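Local coordinates for protein TagI restriction endonuclease (Thermocrispum agreste, PDB 6GHS) that probably recognises DNA carrying modified cytosines through its SRA domain and cuts it with an HNH nuclease domain, at residues 199-213 and 242-254. Residues are numbered along the deposited sequence; the frame is centred on the assembly and turned at random.
Sequences VKNVKGWHKHRCQVC and VESNMLCLCPNDH. With ZN (zinc ion), chain B.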
loop_
_atom_site.group_PDB
_atom_site.type_symbol
_atom_site.label_atom_id
_atom_site.label_comp_id
_atom_site.label_asym_id
_atom_site.label_seq_id
_atom_site.Cartn_x
_atom_site.Cartn_y
_atom_site.Cartn_z
ATOM N N VAL A 199 0.242 -6.631 -15.517
ATOM C CA VAL A 199 -0.346 -5.359 -15.100
ATOM C C VAL A 199 -0.335 -4.394 -16.277
ATOM O O VAL A 199 -1.371 -3.825 -16.642
ATOM C CB VAL A 199 0.445 -4.721 -13.923
ATOM C CG1 VAL A 199 -0.305 -3.539 -13.330
ATOM C CG2 VAL A 199 0.731 -5.735 -12.824
ATOM N N LYS A 200 0.850 -4.242 -16.871
ATOM C CA LYS A 200 1.080 -3.326 -17.983
ATOM C C LYS A 200 0.152 -3.582 -19.177
ATOM O O LYS A 200 -0.299 -2.635 -19.810
ATOM C CB LYS A 200 2.543 -3.396 -18.432
ATOM C CG LYS A 200 2.998 -2.174 -19.214
ATOM C CD LYS A 200 4.263 -2.432 -20.025
ATOM C CE LYS A 200 4.622 -1.215 -20.878
ATOM N NZ LYS A 200 5.940 -1.349 -21.568
ATOM N N ASN A 201 -0.126 -4.851 -19.477
ATOM C CA ASN A 201 -1.068 -5.215 -20.554
ATOM C C ASN A 201 -2.482 -4.744 -20.254
ATOM O O ASN A 201 -3.142 -4.113 -21.085
ATOM C CB ASN A 201 -1.122 -6.744 -20.766
ATOM C CG ASN A 201 0.049 -7.284 -21.571
ATOM O OD1 ASN A 201 0.610 -6.599 -22.426
ATOM N ND2 ASN A 201 0.409 -8.538 -21.307
ATOM N N VAL A 202 -2.934 -5.088 -19.057
ATOM C CA VAL A 202 -4.310 -4.886 -18.644
ATOM C C VAL A 202 -4.616 -3.402 -18.586
ATOM O O VAL A 202 -5.661 -2.965 -19.074
ATOM C CB VAL A 202 -4.567 -5.554 -17.278
ATOM C CG1 VAL A 202 -5.915 -5.140 -16.698
ATOM C CG2 VAL A 202 -4.485 -7.073 -17.405
ATOM N N LYS A 203 -3.701 -2.638 -17.993
ATOM C CA LYS A 203 -3.834 -1.171 -17.936
ATOM C C LYS A 203 -3.717 -0.509 -19.319
ATOM O O LYS A 203 -4.436 0.455 -19.606
ATOM C CB LYS A 203 -2.804 -0.560 -16.985
ATOM C CG LYS A 203 -3.005 -0.894 -15.518
ATOM C CD LYS A 203 -2.011 -0.113 -14.677
ATOM C CE LYS A 203 -2.182 -0.374 -13.196
ATOM N NZ LYS A 203 -1.199 0.419 -12.410
ATOM N N GLY A 204 -2.804 -1.020 -20.153
ATOM C CA GLY A 204 -2.650 -0.567 -21.535
ATOM C C GLY A 204 -3.884 -0.790 -22.402
ATOM O O GLY A 204 -4.267 0.088 -23.178
ATOM N N TRP A 205 -4.506 -1.958 -22.281
ATOM C CA TRP A 205 -5.721 -2.255 -23.048
ATOM C C TRP A 205 -6.895 -1.373 -22.670
ATOM O O TRP A 205 -7.732 -1.061 -23.515
ATOM C CB TRP A 205 -6.149 -3.715 -22.873
ATOM C CG TRP A 205 -5.241 -4.708 -23.504
ATOM C CD1 TRP A 205 -4.523 -4.552 -24.651
ATOM C CD2 TRP A 205 -4.981 -6.034 -23.045
ATOM N NE1 TRP A 205 -3.815 -5.689 -24.921
ATOM C CE2 TRP A 205 -4.078 -6.619 -23.951
ATOM C CE3 TRP A 205 -5.417 -6.785 -21.946
ATOM C CZ2 TRP A 205 -3.596 -7.928 -23.797
ATOM C CZ3 TRP A 205 -4.940 -8.089 -21.788
ATOM C CH2 TRP A 205 -4.038 -8.644 -22.708
ATOM N N HIS A 206 -6.958 -1.006 -21.393
ATOM C CA HIS A 206 -8.059 -0.205 -20.850
ATOM C C HIS A 206 -7.743 1.290 -20.785
ATOM O O HIS A 206 -8.656 2.103 -20.645
ATOM C CB HIS A 206 -8.460 -0.738 -19.464
ATOM C CG HIS A 206 -9.216 -2.028 -19.518
ATOM N ND1 HIS A 206 -10.554 -2.090 -19.850
ATOM C CD2 HIS A 206 -8.824 -3.306 -19.300
ATOM C CE1 HIS A 206 -10.953 -3.349 -19.830
ATOM N NE2 HIS A 206 -9.924 -4.108 -19.497
ATOM N N LYS A 207 -6.463 1.638 -20.907
ATOM C CA LYS A 207 -5.973 3.018 -20.794
ATOM C C LYS A 207 -6.288 3.601 -19.434
ATOM O O LYS A 207 -6.857 4.683 -19.314
ATOM C CB LYS A 207 -6.492 3.911 -21.928
ATOM C CG LYS A 207 -5.989 3.469 -23.279
ATOM C CD LYS A 207 -6.605 4.293 -24.379
ATOM C CE LYS A 207 -6.282 3.683 -25.730
ATOM N NZ LYS A 207 -7.249 4.178 -26.743
ATOM N N HIS A 208 -5.915 2.843 -18.413
ATOM C CA HIS A 208 -6.139 3.212 -17.018
ATOM C C HIS A 208 -7.588 3.612 -16.644
ATOM O O HIS A 208 -7.794 4.372 -15.700
ATOM C CB HIS A 208 -5.143 4.311 -16.636
ATOM C CG HIS A 208 -3.727 3.960 -16.945
ATOM N ND1 HIS A 208 -2.929 3.257 -16.073
ATOM C CD2 HIS A 208 -2.969 4.205 -18.036
ATOM C CE1 HIS A 208 -1.733 3.094 -16.608
ATOM N NE2 HIS A 208 -1.730 3.664 -17.797
ATOM N N ARG A 209 -8.579 3.096 -17.370
ATOM C CA ARG A 209 -9.977 3.372 -17.055
ATOM C C ARG A 209 -10.457 2.276 -16.162
ATOM O O ARG A 209 -10.243 1.098 -16.450
ATOM C CB ARG A 209 -10.864 3.386 -18.288
ATOM C CG ARG A 209 -10.746 4.649 -19.110
ATOM C CD ARG A 209 -11.581 4.572 -20.385
ATOM N NE ARG A 209 -12.961 5.009 -20.153
ATOM C CZ ARG A 209 -13.387 6.279 -20.168
ATOM N NH1 ARG A 209 -12.554 7.307 -20.394
ATOM N NH2 ARG A 209 -14.679 6.527 -19.943
ATOM N N CYS A 210 -11.126 2.669 -15.086
ATOM C CA CYS A 210 -11.736 1.717 -14.190
ATOM C C CYS A 210 -12.811 0.953 -14.930
ATOM O O CYS A 210 -13.692 1.546 -15.569
ATOM C CB CYS A 210 -12.357 2.413 -12.998
ATOM S SG CYS A 210 -12.996 1.241 -11.798
ATOM N N GLN A 211 -12.732 -0.369 -14.828
ATOM C CA GLN A 211 -13.715 -1.235 -15.454
ATOM C C GLN A 211 -15.103 -1.130 -14.793
ATOM O O GLN A 211 -16.101 -1.521 -15.384
ATOM C CB GLN A 211 -13.213 -2.682 -15.502
ATOM C CG GLN A 211 -12.003 -2.871 -16.410
ATOM C CD GLN A 211 -11.622 -4.330 -16.631
ATOM O OE1 GLN A 211 -10.515 -4.748 -16.286
ATOM N NE2 GLN A 211 -12.534 -5.111 -17.223
ATOM N N VAL A 212 -15.174 -0.574 -13.587
ATOM C CA VAL A 212 -16.446 -0.425 -12.879
ATOM C C VAL A 212 -17.084 0.952 -13.068
ATOM O O VAL A 212 -18.234 1.018 -13.493
ATOM C CB VAL A 212 -16.269 -0.710 -11.380
ATOM C CG1 VAL A 212 -17.585 -0.489 -10.648
ATOM C CG2 VAL A 212 -15.736 -2.130 -11.176
ATOM N N CYS A 213 -16.350 2.025 -12.737
ATOM C CA CYS A 213 -16.899 3.406 -12.729
ATOM C C CYS A 213 -16.479 4.273 -13.923
ATOM O O CYS A 213 -16.936 5.414 -14.058
ATOM C CB CYS A 213 -16.570 4.135 -11.407
ATOM S SG CYS A 213 -14.842 4.588 -11.187
ATOM N N VAL A 242 -2.188 -13.652 -14.017
ATOM C CA VAL A 242 -2.390 -13.468 -15.455
ATOM C C VAL A 242 -3.511 -12.491 -15.800
ATOM O O VAL A 242 -4.431 -12.251 -15.013
ATOM C CB VAL A 242 -2.663 -14.812 -16.182
ATOM C CG1 VAL A 242 -1.418 -15.689 -16.169
ATOM C CG2 VAL A 242 -3.861 -15.537 -15.574
ATOM N N GLU A 243 -3.444 -12.007 -17.035
ATOM C CA GLU A 243 -4.324 -10.964 -17.555
ATOM C C GLU A 243 -5.789 -11.320 -17.363
ATOM O O GLU A 243 -6.612 -10.442 -17.110
ATOM C CB GLU A 243 -4.056 -10.715 -19.053
ATOM C CG GLU A 243 -2.688 -10.111 -19.397
ATOM C CD GLU A 243 -1.518 -11.111 -19.438
ATOM O OE1 GLU A 243 -1.699 -12.334 -19.181
ATOM O OE2 GLU A 243 -0.385 -10.658 -19.722
ATOM N N SER A 244 -6.103 -12.611 -17.482
ATOM C CA SER A 244 -7.480 -13.112 -17.337
ATOM C C SER A 244 -8.015 -13.118 -15.889
ATOM O O SER A 244 -9.233 -13.220 -15.672
ATOM C CB SER A 244 -7.586 -14.516 -17.950
ATOM O OG SER A 244 -6.537 -15.350 -17.485
ATOM N N ASN A 245 -7.110 -13.003 -14.914
ATOM C CA ASN A 245 -7.463 -12.966 -13.504
ATOM C C ASN A 245 -7.163 -11.576 -12.925
ATOM O O ASN A 245 -6.639 -11.451 -11.824
ATOM C CB ASN A 245 -6.648 -14.050 -12.802
ATOM C CG ASN A 245 -6.974 -14.182 -11.332
ATOM O OD1 ASN A 245 -8.091 -13.910 -10.897
ATOM N ND2 ASN A 245 -5.982 -14.590 -10.551
ATOM N N MET A 246 -7.504 -10.527 -13.669
ATOM C CA MET A 246 -7.159 -9.162 -13.279
ATOM C C MET A 246 -8.104 -8.146 -13.895
ATOM O O MET A 246 -8.526 -8.313 -15.034
ATOM C CB MET A 246 -5.738 -8.834 -13.713
ATOM C CG MET A 246 -5.317 -7.426 -13.348
ATOM S SD MET A 246 -3.551 -7.185 -13.479
ATOM C CE MET A 246 -2.962 -8.173 -12.104
ATOM N N LEU A 247 -8.413 -7.095 -13.132
ATOM C CA LEU A 247 -9.204 -5.955 -13.610
ATOM C C LEU A 247 -8.438 -4.660 -13.395
ATOM O O LEU A 247 -7.799 -4.486 -12.360
ATOM C CB LEU A 247 -10.519 -5.840 -12.841
ATOM C CG LEU A 247 -11.457 -7.044 -12.791
ATOM C CD1 LEU A 247 -12.434 -6.874 -11.632
ATOM C CD2 LEU A 247 -12.191 -7.202 -14.108
ATOM N N CYS A 248 -8.519 -3.750 -14.360
ATOM C CA CYS A 248 -8.068 -2.370 -14.163
ATOM C C CYS A 248 -9.158 -1.588 -13.411
ATOM O O CYS A 248 -10.284 -1.480 -13.887
ATOM C CB CYS A 248 -7.786 -1.723 -15.517
ATOM S SG CYS A 248 -7.315 0.014 -15.461
ATOM N N LEU A 249 -8.816 -1.060 -12.237
ATOM C CA LEU A 249 -9.758 -0.331 -11.375
ATOM C C LEU A 249 -9.173 0.943 -10.784
ATOM O O LEU A 249 -7.970 1.025 -10.566
ATOM C CB LEU A 249 -10.161 -1.190 -10.191
ATOM C CG LEU A 249 -10.775 -2.548 -10.450
ATOM C CD1 LEU A 249 -11.000 -3.232 -9.111
ATOM C CD2 LEU A 249 -12.084 -2.409 -11.199
ATOM N N CYS A 250 -10.040 1.902 -10.453
ATOM C CA CYS A 250 -9.623 3.089 -9.717
ATOM C C CYS A 250 -9.382 2.649 -8.286
ATOM O O CYS A 250 -9.892 1.602 -7.874
ATOM C CB CYS A 250 -10.682 4.189 -9.753
ATOM S SG CYS A 250 -12.259 3.669 -9.080
ATOM N N PRO A 251 -8.598 3.422 -7.520
ATOM C CA PRO A 251 -8.319 3.041 -6.128
ATOM C C PRO A 251 -9.533 2.784 -5.247
ATOM O O PRO A 251 -9.483 1.854 -4.454
ATOM C CB PRO A 251 -7.535 4.225 -5.602
ATOM C CG PRO A 251 -6.797 4.699 -6.801
ATOM C CD PRO A 251 -7.695 4.491 -7.979
ATOM N N ASN A 252 -10.602 3.580 -5.404
ATOM C CA ASN A 252 -11.856 3.408 -4.629
ATOM C C ASN A 252 -12.511 2.066 -4.930
ATOM O O ASN A 252 -12.842 1.324 -4.008
ATOM C CB ASN A 252 -12.878 4.544 -4.881
ATOM C CG ASN A 252 -12.479 5.870 -4.239
ATOM O OD1 ASN A 252 -11.383 6.018 -3.723
ATOM N ND2 ASN A 252 -13.374 6.845 -4.292
ATOM N N ASP A 253 -12.676 1.745 -6.206
ATOM C CA ASP A 253 -13.299 0.473 -6.563
ATOM C C ASP A 253 -12.448 -0.747 -6.224
ATOM O O ASP A 253 -13.005 -1.783 -5.867
ATOM C CB ASP A 253 -13.753 0.449 -8.027
ATOM C CG ASP A 253 -14.945 1.370 -8.281
ATOM O OD1 ASP A 253 -15.803 1.517 -7.396
ATOM O OD2 ASP A 253 -15.031 1.965 -9.367
ATOM N N HIS A 254 -11.121 -0.626 -6.282
ATOM C CA HIS A 254 -10.233 -1.711 -5.803
ATOM C C HIS A 254 -10.603 -2.120 -4.359
ATOM O O HIS A 254 -10.805 -3.300 -4.074
ATOM C CB HIS A 254 -8.747 -1.302 -5.888
ATOM C CG HIS A 254 -7.781 -2.445 -5.764
ATOM N ND1 HIS A 254 -6.442 -2.311 -6.048
ATOM C CD2 HIS A 254 -7.955 -3.738 -5.392
ATOM C CE1 HIS A 254 -5.832 -3.467 -5.857
ATOM N NE2 HIS A 254 -6.727 -4.350 -5.454
HETATM ZN ZN ZN B . -13.924 3.028 -10.446
#
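Cys210 and Cys213 of a CxxC turn join Cys250 and Asp253 round a zinc ion, probably a structural site, within the ββα-Me (HNH) nuclease domain. Thiolates suit zinc, a borderline metal ion that binds sulfur well; Asp253 OD2 supplies the fourth ligand at 1.9 Å, while its OD1 makes a salt bridge with Arg256. Cys210 SG also accepts the N-H of Cys250 (N to SG 3.3 Å), tying the turn to the junction between strand 246-249 and helix 251-258. Next along, Gln211 pairs with that strand through main chain and side chain. Its N donates to Cys248 O (2.8 Å); CB and CG then pass beside this same oxygen, CG at 3.4 Å. With the chain extended beyond CG (chi2 -171°), CD lies near Leu247 CD2, OE1 accepts the N-H of Cys248 (N to OE1 2.9 Å), and NE2 turns to Arg283 O. The amide can thus serve a donor and an acceptor at once; a leucine in its place would probably leave Cys248 N and Arg283 O without these partners. On helix 196-206, branched Val202 packs against the strand, CG1 beside Cys248 and CG2 beside Met246 SD. Trp205 CZ3 touches Glu243 CG, and Asn201 ND2 donates to Glu243 OE2 (2.8 Å) on the carboxylate's anti side, 22° out of its plane.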